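Extracellular solute-binding protein (Bordetella parapertussis, PDB 3PU5) probably binds a small solute, perhaps a polyamine, outside the cytoplasm and delivers it to an ABC-type importer, as in other periplasmic binding proteins. Local coordinates at residues A[104-113]-A[237-245]; A[191-199]-A[211-220]. All coordinates share one frame; numbering follows the deposited sequence.

Contact 1: residues A[104-113]-A[237-245]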
ATOM      1  N   CYS A 104      -0.626 -18.433   1.152  1.00 13.12           N
ATOM      2  CA  CYS A 104       0.433 -18.490   0.149  1.00 13.70           C
ATOM      3  C   CYS A 104       1.105 -17.137  -0.060  1.00 16.41           C
ATOM      4  O   CYS A 104       1.764 -16.932  -1.085  1.00 15.25           O
ATOM      5  CB  CYS A 104      -0.112 -18.980  -1.199  1.00 15.25           C
ATOM      6  SG  CYS A 104      -0.868 -20.618  -1.179  1.00 15.76           S
ATOM      7  N   GLY A 105       0.943 -16.212   0.887  1.00 12.41           N
ATOM      8  CA  GLY A 105       1.518 -14.885   0.705  1.00 12.53           C
ATOM      9  C   GLY A 105       1.387 -13.911   1.861  1.00 10.99           C
ATOM     10  O   GLY A 105       0.657 -14.154   2.830  1.00 10.09           O
ATOM     11  N   SER A 106       2.097 -12.791   1.746  1.00  8.87           N
ATOM     12  CA  SER A 106       1.983 -11.710   2.720  1.00  9.05           C
ATOM     13  C   SER A 106       2.392 -10.377   2.108  1.00  9.00           C
ATOM     14  O   SER A 106       3.327 -10.314   1.309  1.00  9.07           O
ATOM     15  CB  SER A 106       2.878 -11.998   3.923  1.00  8.04           C
ATOM     16  OG  SER A 106       2.792 -10.945   4.861  1.00  8.11           O
ATOM     17  N   LEU A 107       1.697  -9.303   2.473  1.00  7.95           N
ATOM     18  CA  LEU A 107       2.211  -7.971   2.180  1.00  7.83           C
ATOM     19  C   LEU A 107       3.604  -7.885   2.800  1.00  9.34           C
ATOM     20  O   LEU A 107       3.858  -8.516   3.828  1.00  8.45           O
ATOM     21  CB  LEU A 107       1.304  -6.879   2.758  1.00  7.47           C
ATOM     22  CG  LEU A 107       0.188  -6.328   1.863  1.00  8.78           C
ATOM     23  CD1 LEU A 107      -0.926  -7.349   1.710  1.00  7.38           C
ATOM     24  CD2 LEU A 107      -0.367  -5.005   2.407  1.00  7.73           C
ATOM     25  N   TYR A 108       4.516  -7.143   2.170  1.00  7.30           N
ATOM     26  CA  TYR A 108       5.860  -7.000   2.732  1.00  7.53           C
ATOM     27  C   TYR A 108       6.253  -5.557   3.045  1.00  9.15           C
ATOM     28  O   TYR A 108       7.378  -5.292   3.462  1.00  9.28           O
ATOM     29  CB  TYR A 108       6.933  -7.724   1.901  1.00  8.11           C
ATOM     30  CG  TYR A 108       7.219  -7.219   0.492  1.00  8.35           C
ATOM     31  CD1 TYR A 108       8.302  -6.369   0.238  1.00  9.37           C
ATOM     32  CD2 TYR A 108       6.472  -7.669  -0.598  1.00  8.39           C
ATOM     33  CE1 TYR A 108       8.606  -5.950  -1.069  1.00 10.45           C
ATOM     34  CE2 TYR A 108       6.763  -7.254  -1.902  1.00  8.46           C
ATOM     35  CZ  TYR A 108       7.827  -6.399  -2.128  1.00 10.90           C
ATOM     36  OH  TYR A 108       8.112  -6.000  -3.414  1.00 11.68           O
ATOM     37  N   ASP A 109       5.314  -4.641   2.822  1.00  7.92           N
ATOM     38  CA  ASP A 109       5.345  -3.310   3.428  1.00  9.87           C
ATOM     39  C   ASP A 109       3.930  -2.744   3.320  1.00  9.83           C
ATOM     40  O   ASP A 109       3.089  -3.307   2.625  1.00 10.41           O
ATOM     41  CB  ASP A 109       6.403  -2.390   2.770  1.00  9.59           C
ATOM     42  CG  ASP A 109       6.013  -1.925   1.364  1.00 11.61           C
ATOM     43  OD1 ASP A 109       4.998  -1.213   1.231  1.00 14.05           O
ATOM     44  OD2 ASP A 109       6.736  -2.243   0.394  1.00 11.63           O
ATOM     45  N   TYR A 110       3.647  -1.662   4.028  1.00 10.45           N
ATOM     46  CA  TYR A 110       2.379  -0.974   3.808  1.00 12.10           C
ATOM     47  C   TYR A 110       2.588   0.544   3.734  1.00 10.99           C
ATOM     48  O   TYR A 110       3.370   1.111   4.497  1.00 10.90           O
ATOM     49  CB  TYR A 110       1.295  -1.400   4.834  1.00  8.48           C
ATOM     50  CG  TYR A 110       1.557  -1.003   6.274  1.00 12.25           C
ATOM     51  CD1 TYR A 110       1.193   0.250   6.741  1.00 10.89           C
ATOM     52  CD2 TYR A 110       2.159  -1.890   7.173  1.00 10.52           C
ATOM     53  CE1 TYR A 110       1.428   0.619   8.051  1.00 12.21           C
ATOM     54  CE2 TYR A 110       2.404  -1.520   8.488  1.00 10.31           C
ATOM     55  CZ  TYR A 110       2.041  -0.265   8.918  1.00 12.14           C
ATOM     56  OH  TYR A 110       2.276   0.126  10.217  1.00 13.86           O
ATOM     57  N   SER A 111       1.941   1.177   2.763  1.00 10.85           N
ATOM     58  CA  SER A 111       1.849   2.637   2.728  1.00 10.38           C
ATOM     59  C   SER A 111       0.407   3.007   3.021  1.00  9.90           C
ATOM     60  O   SER A 111      -0.507   2.258   2.659  1.00  8.81           O
ATOM     61  CB  SER A 111       2.302   3.204   1.376  1.00 13.13           C
ATOM     62  OG  SER A 111       1.430   2.810   0.337  1.00 16.60           O
ATOM     63  N   SER A 112       0.199   4.143   3.690  1.00  9.54           N
ATOM     64  CA  SER A 112      -1.097   4.447   4.294  1.00  8.61           C
ATOM     65  C   SER A 112      -1.704   5.758   3.821  1.00  9.06           C
ATOM     66  O   SER A 112      -1.066   6.811   3.909  1.00  8.36           O
ATOM     67  CB  SER A 112      -0.970   4.501   5.823  1.00  8.84           C
ATOM     68  OG  SER A 112      -0.431   3.301   6.319  1.00  8.66           O
ATOM     69  N   VAL A 113      -2.942   5.691   3.341  1.00  8.86           N
ATOM     70  CA  VAL A 113      -3.681   6.895   3.005  1.00  8.57           C
ATOM     71  C   VAL A 113      -4.333   7.475   4.255  1.00  9.80           C
ATOM     72  O   VAL A 113      -5.118   6.803   4.936  1.00  8.72           O
ATOM     73  CB  VAL A 113      -4.752   6.646   1.931  1.00  8.97           C
ATOM     74  CG1 VAL A 113      -5.478   7.957   1.598  1.00  7.49           C
ATOM     75  CG2 VAL A 113      -4.111   6.059   0.674  1.00  8.82           C
ATOM     76  N   ALA A 237      -6.042   4.743   9.186  1.00 10.93           N
ATOM     77  CA  ALA A 237      -5.597   4.991   7.819  1.00 10.91           C
ATOM     78  C   ALA A 237      -5.871   3.748   6.951  1.00 12.00           C
ATOM     79  O   ALA A 237      -5.972   2.627   7.459  1.00 11.57           O
ATOM     80  CB  ALA A 237      -4.126   5.373   7.792  1.00  9.75           C
ATOM     81  N   VAL A 238      -6.016   3.958   5.650  1.00 11.87           N
ATOM     82  CA  VAL A 238      -6.314   2.873   4.725  1.00 11.81           C
ATOM     83  C   VAL A 238      -5.043   2.531   3.988  1.00  9.09           C
ATOM     84  O   VAL A 238      -4.510   3.357   3.247  1.00  8.54           O
ATOM     85  CB  VAL A 238      -7.343   3.296   3.695  1.00 14.42           C
ATOM     86  CG1 VAL A 238      -7.891   2.071   2.975  1.00 16.58           C
ATOM     87  CG2 VAL A 238      -8.433   4.082   4.369  1.00 19.00           C
ATOM     88  N   SER A 239      -4.572   1.305   4.186  1.00 10.16           N
ATOM     89  CA  SER A 239      -3.225   0.949   3.801  1.00 10.14           C
ATOM     90  C   SER A 239      -3.203  -0.157   2.780  1.00 11.33           C
ATOM     91  O   SER A 239      -4.080  -1.018   2.753  1.00 11.90           O
ATOM     92  CB  SER A 239      -2.434   0.536   5.030  1.00  9.63           C
ATOM     93  OG  SER A 239      -2.458   1.574   5.993  1.00 10.85           O
ATOM     94  N   SER A 240      -2.188  -0.115   1.929  1.00  8.81           N
ATOM     95  CA  SER A 240      -2.020  -1.118   0.904  1.00 11.63           C
ATOM     96  C   SER A 240      -0.528  -1.366   0.764  1.00 10.27           C
ATOM     97  O   SER A 240       0.297  -0.564   1.212  1.00 11.34           O
ATOM     98  CB  SER A 240      -2.599  -0.625  -0.423  1.00 11.26           C
ATOM     99  OG  SER A 240      -3.976  -0.308  -0.305  1.00 14.14           O
ATOM    100  N   GLY A 241      -0.173  -2.465   0.120  1.00 10.21           N
ATOM    101  CA  GLY A 241       1.228  -2.760  -0.077  1.00  9.61           C
ATOM    102  C   GLY A 241       1.428  -3.893  -1.055  1.00  9.43           C
ATOM    103  O   GLY A 241       0.480  -4.596  -1.405  1.00  8.57           O
ATOM    104  N   PRO A 242       2.679  -4.081  -1.489  1.00  9.05           N
ATOM    105  CA  PRO A 242       3.011  -5.152  -2.430  1.00  9.78           C
ATOM    106  C   PRO A 242       3.011  -6.497  -1.710  1.00  8.48           C
ATOM    107  O   PRO A 242       3.177  -6.555  -0.491  1.00  7.97           O
ATOM    108  CB  PRO A 242       4.417  -4.778  -2.910  1.00 10.60           C
ATOM    109  CG  PRO A 242       5.020  -3.975  -1.773  1.00 11.21           C
ATOM    110  CD  PRO A 242       3.851  -3.277  -1.089  1.00  9.61           C
ATOM    111  N   VAL A 243       2.794  -7.571  -2.456  1.00 10.42           N
ATOM    112  CA  VAL A 243       2.704  -8.901  -1.864  1.00  8.35           C
ATOM    113  C   VAL A 243       3.926  -9.732  -2.227  1.00 10.46           C
ATOM    114  O   VAL A 243       4.484  -9.587  -3.325  1.00  8.19           O
ATOM    115  CB  VAL A 243       1.428  -9.630  -2.324  1.00  9.73           C
ATOM    116  CG1 VAL A 243       1.207 -10.893  -1.511  1.00 10.82           C
ATOM    117  CG2 VAL A 243       0.228  -8.717  -2.187  1.00 12.31           C
HETATM  118  N   MSE A 244       4.352 -10.582  -1.295  1.00  7.99           N
HETATM  119  CA  MSE A 244       5.436 -11.509  -1.558  1.00  8.72           C
HETATM  120  C   MSE A 244       4.949 -12.953  -1.441  1.00  9.49           C
HETATM  121  O   MSE A 244       4.212 -13.296  -0.523  1.00  8.31           O
HETATM  122  CB  MSE A 244       6.600 -11.281  -0.596  1.00  7.64           C
HETATM  123  CG  MSE A 244       7.847 -12.079  -0.971  1.00 10.63           C
HETATM  124 SE   MSE A 244       9.427 -11.574   0.114  1.00 19.98          SE
HETATM  125  CE  MSE A 244       9.853  -9.842  -0.702  1.00 11.34           C
ATOM    126  N   ALA A 245       5.391 -13.796  -2.364  1.00  8.90           N
ATOM    127  CA  ALA A 245       4.991 -15.194  -2.395  1.00 10.85           C
ATOM    128  C   ALA A 245       6.060 -16.068  -3.049  1.00 12.71           C
ATOM    129  O   ALA A 245       6.836 -15.605  -3.896  1.00  9.49           O
ATOM    130  CB  ALA A 245       3.651 -15.355  -3.134  1.00  9.40           C
TER

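Contact 2: residues A[191-199]-A[211-220]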
ATOM      1  N   PHE A 191      -9.751  16.129  -8.907  1.00 12.14           N
ATOM      2  CA  PHE A 191      -9.644  14.700  -8.685  1.00 10.52           C
ATOM      3  C   PHE A 191      -8.297  14.284  -9.257  1.00 12.59           C
ATOM      4  O   PHE A 191      -8.118  14.222 -10.476  1.00 12.43           O
ATOM      5  CB  PHE A 191     -10.798  13.958  -9.357  1.00 11.09           C
ATOM      6  CG  PHE A 191     -12.116  14.140  -8.656  1.00 13.68           C
ATOM      7  CD1 PHE A 191     -13.053  15.049  -9.127  1.00 14.49           C
ATOM      8  CD2 PHE A 191     -12.415  13.411  -7.510  1.00 12.37           C
ATOM      9  CE1 PHE A 191     -14.272  15.220  -8.469  1.00 15.71           C
ATOM     10  CE2 PHE A 191     -13.616  13.576  -6.857  1.00 13.18           C
ATOM     11  CZ  PHE A 191     -14.552  14.482  -7.335  1.00 14.04           C
ATOM     12  N   PHE A 192      -7.340  14.024  -8.375  1.00 10.51           N
ATOM     13  CA  PHE A 192      -5.957  13.886  -8.799  1.00 10.50           C
ATOM     14  C   PHE A 192      -5.643  12.504  -9.361  1.00 10.76           C
ATOM     15  O   PHE A 192      -6.296  11.520  -9.026  1.00  9.44           O
ATOM     16  CB  PHE A 192      -4.989  14.274  -7.672  1.00 10.72           C
ATOM     17  CG  PHE A 192      -5.014  13.344  -6.486  1.00 10.32           C
ATOM     18  CD1 PHE A 192      -4.250  12.193  -6.479  1.00 10.10           C
ATOM     19  CD2 PHE A 192      -5.778  13.644  -5.362  1.00  9.54           C
ATOM     20  CE1 PHE A 192      -4.260  11.338  -5.378  1.00  9.82           C
ATOM     21  CE2 PHE A 192      -5.790  12.803  -4.268  1.00  8.35           C
ATOM     22  CZ  PHE A 192      -5.033  11.648  -4.274  1.00  9.04           C
ATOM     23  N   THR A 193      -4.624  12.445 -10.211  1.00 12.34           N
ATOM     24  CA  THR A 193      -4.362  11.259 -11.001  1.00 11.00           C
ATOM     25  C   THR A 193      -2.985  10.644 -10.748  1.00 13.12           C
ATOM     26  O   THR A 193      -2.644   9.639 -11.355  1.00 11.12           O
ATOM     27  CB  THR A 193      -4.466  11.576 -12.506  1.00 11.47           C
ATOM     28  OG1 THR A 193      -3.523  12.600 -12.829  1.00 13.38           O
ATOM     29  CG2 THR A 193      -5.861  12.046 -12.875  1.00 11.83           C
ATOM     30  N   ALA A 194      -2.184  11.245  -9.874  1.00 12.62           N
ATOM     31  CA  ALA A 194      -0.876  10.672  -9.558  1.00 11.98           C
ATOM     32  C   ALA A 194      -0.567  10.699  -8.058  1.00 13.02           C
ATOM     33  O   ALA A 194      -1.064  11.559  -7.326  1.00 11.27           O
ATOM     34  CB  ALA A 194       0.220  11.377 -10.337  1.00 12.33           C
ATOM     35  N   PHE A 195       0.260   9.756  -7.612  1.00 12.71           N
ATOM     36  CA  PHE A 195       0.637   9.634  -6.198  1.00 14.16           C
ATOM     37  C   PHE A 195       1.283  10.890  -5.605  1.00 13.72           C
ATOM     38  O   PHE A 195       1.116  11.186  -4.422  1.00 12.06           O
ATOM     39  CB  PHE A 195       1.564   8.435  -6.013  1.00 15.67           C
ATOM     40  CG  PHE A 195       0.862   7.113  -6.114  1.00 15.98           C
ATOM     41  CD1 PHE A 195      -0.117   6.762  -5.194  1.00 16.04           C
ATOM     42  CD2 PHE A 195       1.177   6.221  -7.125  1.00 20.00           C
ATOM     43  CE1 PHE A 195      -0.767   5.541  -5.285  1.00 17.17           C
ATOM     44  CE2 PHE A 195       0.530   4.996  -7.221  1.00 17.15           C
ATOM     45  CZ  PHE A 195      -0.440   4.657  -6.300  1.00 15.07           C
ATOM     46  N   ASN A 196       2.013  11.624  -6.433  1.00 13.69           N
ATOM     47  CA  ASN A 196       2.732  12.811  -5.984  1.00 13.91           C
ATOM     48  C   ASN A 196       1.826  14.043  -5.910  1.00 12.42           C
ATOM     49  O   ASN A 196       2.227  15.085  -5.403  1.00 11.36           O
ATOM     50  CB  ASN A 196       3.923  13.065  -6.918  1.00 16.79           C
ATOM     51  CG  ASN A 196       4.804  14.205  -6.459  1.00 22.75           C
ATOM     52  OD1 ASN A 196       5.297  14.222  -5.327  1.00 22.79           O
ATOM     53  ND2 ASN A 196       5.025  15.167  -7.350  1.00 27.21           N
ATOM     54  N   ASP A 197       0.594  13.907  -6.394  1.00 10.82           N
ATOM     55  CA  ASP A 197      -0.324  15.042  -6.484  1.00 11.44           C
ATOM     56  C   ASP A 197      -0.690  15.718  -5.142  1.00 10.65           C
ATOM     57  O   ASP A 197      -0.675  16.942  -5.048  1.00  9.83           O
ATOM     58  CB  ASP A 197      -1.593  14.666  -7.274  1.00 11.29           C
ATOM     59  CG  ASP A 197      -1.349  14.570  -8.784  1.00 13.50           C
ATOM     60  OD1 ASP A 197      -0.278  15.004  -9.240  1.00 14.45           O
ATOM     61  OD2 ASP A 197      -2.232  14.067  -9.518  1.00 14.00           O
ATOM     62  N   PRO A 198      -1.049  14.936  -4.107  1.00 10.06           N
ATOM     63  CA  PRO A 198      -1.360  15.647  -2.856  1.00  9.44           C
ATOM     64  C   PRO A 198      -0.244  16.588  -2.376  1.00  9.68           C
ATOM     65  O   PRO A 198      -0.522  17.720  -1.978  1.00  9.56           O
ATOM     66  CB  PRO A 198      -1.572  14.508  -1.853  1.00 10.19           C
ATOM     67  CG  PRO A 198      -2.135  13.391  -2.694  1.00  9.34           C
ATOM     68  CD  PRO A 198      -1.400  13.504  -4.032  1.00 10.26           C
ATOM     69  N   VAL A 199       1.005  16.142  -2.416  1.00  9.52           N
ATOM     70  CA  VAL A 199       2.095  16.992  -1.953  1.00 10.11           C
ATOM     71  C   VAL A 199       2.208  18.268  -2.804  1.00 12.20           C
ATOM     72  O   VAL A 199       2.279  19.383  -2.267  1.00 13.02           O
ATOM     73  CB  VAL A 199       3.421  16.207  -1.874  1.00 10.11           C
ATOM     74  CG1 VAL A 199       4.626  17.142  -1.935  1.00 12.78           C
ATOM     75  CG2 VAL A 199       3.447  15.370  -0.600  1.00  9.15           C
ATOM     76  N   PRO A 211      -6.945  13.538   0.708  1.00  9.52           N
ATOM     77  CA  PRO A 211      -6.235  12.294   1.037  1.00 10.35           C
ATOM     78  C   PRO A 211      -4.790  12.308   0.536  1.00  9.92           C
ATOM     79  O   PRO A 211      -4.525  12.810  -0.558  1.00  8.46           O
ATOM     80  CB  PRO A 211      -7.057  11.214   0.318  1.00 11.01           C
ATOM     81  CG  PRO A 211      -8.440  11.851   0.117  1.00  9.36           C
ATOM     82  CD  PRO A 211      -8.115  13.299  -0.155  1.00  9.14           C
ATOM     83  N   GLY A 212      -3.876  11.771   1.341  1.00  9.58           N
ATOM     84  CA  GLY A 212      -2.470  11.732   0.994  1.00  8.76           C
ATOM     85  C   GLY A 212      -1.759  10.596   1.710  1.00 10.40           C
ATOM     86  O   GLY A 212      -2.269  10.044   2.696  1.00 10.55           O
ATOM     87  N   TRP A 213      -0.573  10.254   1.221  1.00  8.48           N
ATOM     88  CA  TRP A 213       0.177   9.126   1.759  1.00  8.97           C
ATOM     89  C   TRP A 213       1.061   9.549   2.918  1.00  9.87           C
ATOM     90  O   TRP A 213       1.621  10.648   2.914  1.00  8.81           O
ATOM     91  CB  TRP A 213       0.978   8.436   0.644  1.00  9.17           C
ATOM     92  CG  TRP A 213       0.054   7.630  -0.213  1.00 10.44           C
ATOM     93  CD1 TRP A 213      -0.223   6.301  -0.091  1.00 10.07           C
ATOM     94  CD2 TRP A 213      -0.778   8.119  -1.272  1.00  9.72           C
ATOM     95  NE1 TRP A 213      -1.160   5.925  -1.019  1.00  9.96           N
ATOM     96  CE2 TRP A 213      -1.518   7.025  -1.760  1.00 10.18           C
ATOM     97  CE3 TRP A 213      -0.959   9.375  -1.866  1.00 10.74           C
ATOM     98  CZ2 TRP A 213      -2.428   7.144  -2.805  1.00  9.68           C
ATOM     99  CZ3 TRP A 213      -1.867   9.494  -2.917  1.00 10.50           C
ATOM    100  CH2 TRP A 213      -2.589   8.383  -3.372  1.00 11.48           C
ATOM    101  N   ASP A 214       1.170   8.685   3.921  1.00  9.58           N
ATOM    102  CA  ASP A 214       1.965   9.031   5.097  1.00  9.81           C
ATOM    103  C   ASP A 214       3.419   9.333   4.737  1.00 10.50           C
ATOM    104  O   ASP A 214       3.907  10.423   5.018  1.00 10.56           O
ATOM    105  CB  ASP A 214       1.853   7.991   6.231  1.00  8.50           C
ATOM    106  CG  ASP A 214       2.246   6.573   5.803  1.00  9.32           C
ATOM    107  OD1 ASP A 214       2.135   6.205   4.608  1.00 11.87           O
ATOM    108  OD2 ASP A 214       2.659   5.805   6.691  1.00  9.97           O
ATOM    109  N   GLY A 215       4.100   8.381   4.103  1.00  9.18           N
ATOM    110  CA  GLY A 215       5.509   8.553   3.783  1.00  9.55           C
ATOM    111  C   GLY A 215       5.785   9.764   2.908  1.00 12.17           C
ATOM    112  O   GLY A 215       6.648  10.593   3.210  1.00 10.85           O
ATOM    113  N   ARG A 216       5.048   9.863   1.807  1.00 10.88           N
ATOM    114  CA  ARG A 216       5.202  10.981   0.891  1.00 11.81           C
ATOM    115  C   ARG A 216       5.017  12.315   1.600  1.00 12.63           C
ATOM    116  O   ARG A 216       5.778  13.260   1.372  1.00 11.92           O
ATOM    117  CB  ARG A 216       4.219  10.839  -0.265  1.00 11.48           C
ATOM    118  CG  ARG A 216       4.624   9.734  -1.216  1.00 15.11           C
ATOM    119  CD  ARG A 216       3.661   9.592  -2.365  1.00 15.49           C
ATOM    120  NE  ARG A 216       4.393   9.359  -3.603  1.00 22.56           N
ATOM    121  CZ  ARG A 216       4.446   8.205  -4.248  1.00 24.63           C
ATOM    122  NH1 ARG A 216       3.797   7.146  -3.782  1.00 33.29           N
ATOM    123  NH2 ARG A 216       5.149   8.113  -5.367  1.00 24.72           N
ATOM    124  N   THR A 217       4.009  12.388   2.467  1.00 11.31           N
ATOM    125  CA  THR A 217       3.717  13.630   3.169  1.00 11.44           C
ATOM    126  C   THR A 217       4.812  13.921   4.206  1.00 13.45           C
ATOM    127  O   THR A 217       5.192  15.085   4.394  1.00 13.14           O
ATOM    128  CB  THR A 217       2.321  13.599   3.834  1.00 10.79           C
ATOM    129  OG1 THR A 217       1.330  13.220   2.869  1.00 10.54           O
ATOM    130  CG2 THR A 217       1.964  14.967   4.385  1.00 12.51           C
ATOM    131  N   PHE A 218       5.335  12.873   4.854  1.00 10.42           N
ATOM    132  CA  PHE A 218       6.399  13.049   5.852  1.00 12.03           C
ATOM    133  C   PHE A 218       7.629  13.670   5.198  1.00 13.04           C
ATOM    134  O   PHE A 218       8.235  14.590   5.739  1.00 14.04           O
ATOM    135  CB  PHE A 218       6.801  11.725   6.531  1.00 11.57           C
ATOM    136  CG  PHE A 218       5.692  11.052   7.316  1.00 10.94           C
ATOM    137  CD1 PHE A 218       4.630  11.772   7.819  1.00  9.06           C
ATOM    138  CD2 PHE A 218       5.752   9.687   7.578  1.00 10.93           C
ATOM    139  CE1 PHE A 218       3.632  11.147   8.548  1.00  9.87           C
ATOM    140  CE2 PHE A 218       4.762   9.048   8.298  1.00  9.99           C
ATOM    141  CZ  PHE A 218       3.698   9.778   8.789  1.00 12.34           C
ATOM    142  N   ILE A 219       7.989  13.156   4.026  1.00 13.41           N
ATOM    143  CA  ILE A 219       9.123  13.679   3.272  1.00 13.90           C
ATOM    144  C   ILE A 219       8.938  15.168   2.976  1.00 17.85           C
ATOM    145  O   ILE A 219       9.849  15.970   3.196  1.00 17.85           O
ATOM    146  CB  ILE A 219       9.338  12.877   1.977  1.00 15.15           C
ATOM    147  CG1 ILE A 219       9.694  11.426   2.327  1.00 15.40           C
ATOM    148  CG2 ILE A 219      10.430  13.523   1.109  1.00 14.12           C
ATOM    149  CD1 ILE A 219       9.702  10.476   1.141  1.00 16.20           C
ATOM    150  N   ALA A 220       7.750  15.532   2.497  1.00 15.64           N
ATOM    151  CA  ALA A 220       7.427  16.929   2.221  1.00 15.87           C
ATOM    152  C   ALA A 220       7.431  17.765   3.500  1.00 16.70           C
ATOM    153  O   ALA A 220       7.948  18.882   3.517  1.00 17.43           O
ATOM    154  CB  ALA A 220       6.071  17.045   1.512  1.00 13.97           C
TER

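Contact 1: residues A[104-113]-A[237-245]
S106–L107 pair with V243–M244 in one short antiparallel ladder and S111–V113 with V238–S240 in a second, the latter with strand axes at 149°; the register slips by one residue between them. S106 and M244 bond reciprocally, M244 N to S106 O at 2.8 Å, as do S111 with S240 and V113 with V238, and Y108 N donates to P242 O. Beside the first ladder the Y108 ring is held between P242 and M244 on its two faces. P242 CG lies 3.9 Å from the ring centroid, offset toward the rim, and M244 CE sits over the centre of the opposite face at 3.8 Å, 8° off the normal. Both are CH-pi contacts; M244 SE adds a more distant Met-aromatic one. A bend at chi3 (-74°) turns that methyl onto the ring. The D109 carboxylate crosses the P242 ring at about a right angle, in van der Waals contact. S112 and S239 share a hydrogen bond, OG to OG 2.7 Å. At G241 a CA-H...O contact to D109 O (3.3 Å) and the L107 CD2 methyl replace N-H...O pairing, where strand 238-246 passes from 106-107 to 111-117, consistent with the interlobe hinge of a type II periplasmic binding protein.

Contact 2: residues A[191-199]-A[211-220]
F195 and W213 form a T-shaped pair and bury the most surface here. The F195 edge points at one face of the W213 indole: ring planes stand at 78°, the centroid of the six-membered ring is 4.9 Å from that of F195, and F195 CD1 comes within 3.3 Å of W213 CZ2. With its CG anti to the carbonyl carbon (chi1 -73°), F195 leans toward the indole from the type I beta turn A194–D197, which D197 N closes onto A194 O at 3.0 Å. F192 comes instead to the indole edge, its CE1 3.9 Å from W213 CZ3, and P198 CG reaches the same rim. The R216 guanidinium lies against F195 CB, which is centred over one of its faces, 3.4 Å from R216 CZ; the planes are only 11° apart, but NH1 reaches the ring obliquely. V199 packs against helix 214-223, CG1 3.7 Å from A220 CB and CG2 near R216 O. No hydrogen bond crosses the contact. It joins the start of helix 197-204 to the strand-to-helix junction at W213, the N-cap of helix 214-223, with P198 also touching F146 of strand 145-148 and W213 resting on V113 of strand 111-117.

Overall arrangement
Both contacts are largely buried, but the centre of contact 1 is about 5 Å, and that of contact 2 about 13 Å, from the centre of the chain, with F195 partly exposed and R216 exposed at the margin of contact 2. They meet on one sheet, where strands 111-117 and 209-213 are neighbours: S112 O is 2.9 Å from D214 N, a probable hydrogen bond, and V113 packs against W213 and P211. Contact 1 is built from backbone ladders between strands distant in sequence, with Y108, P242 and M244 packing beside the interruption; contact 2, with no hydrogen bond between its segments, relies on packing of a turn and helix 197-204 on the end of strand 209-213 and on helix 214-223.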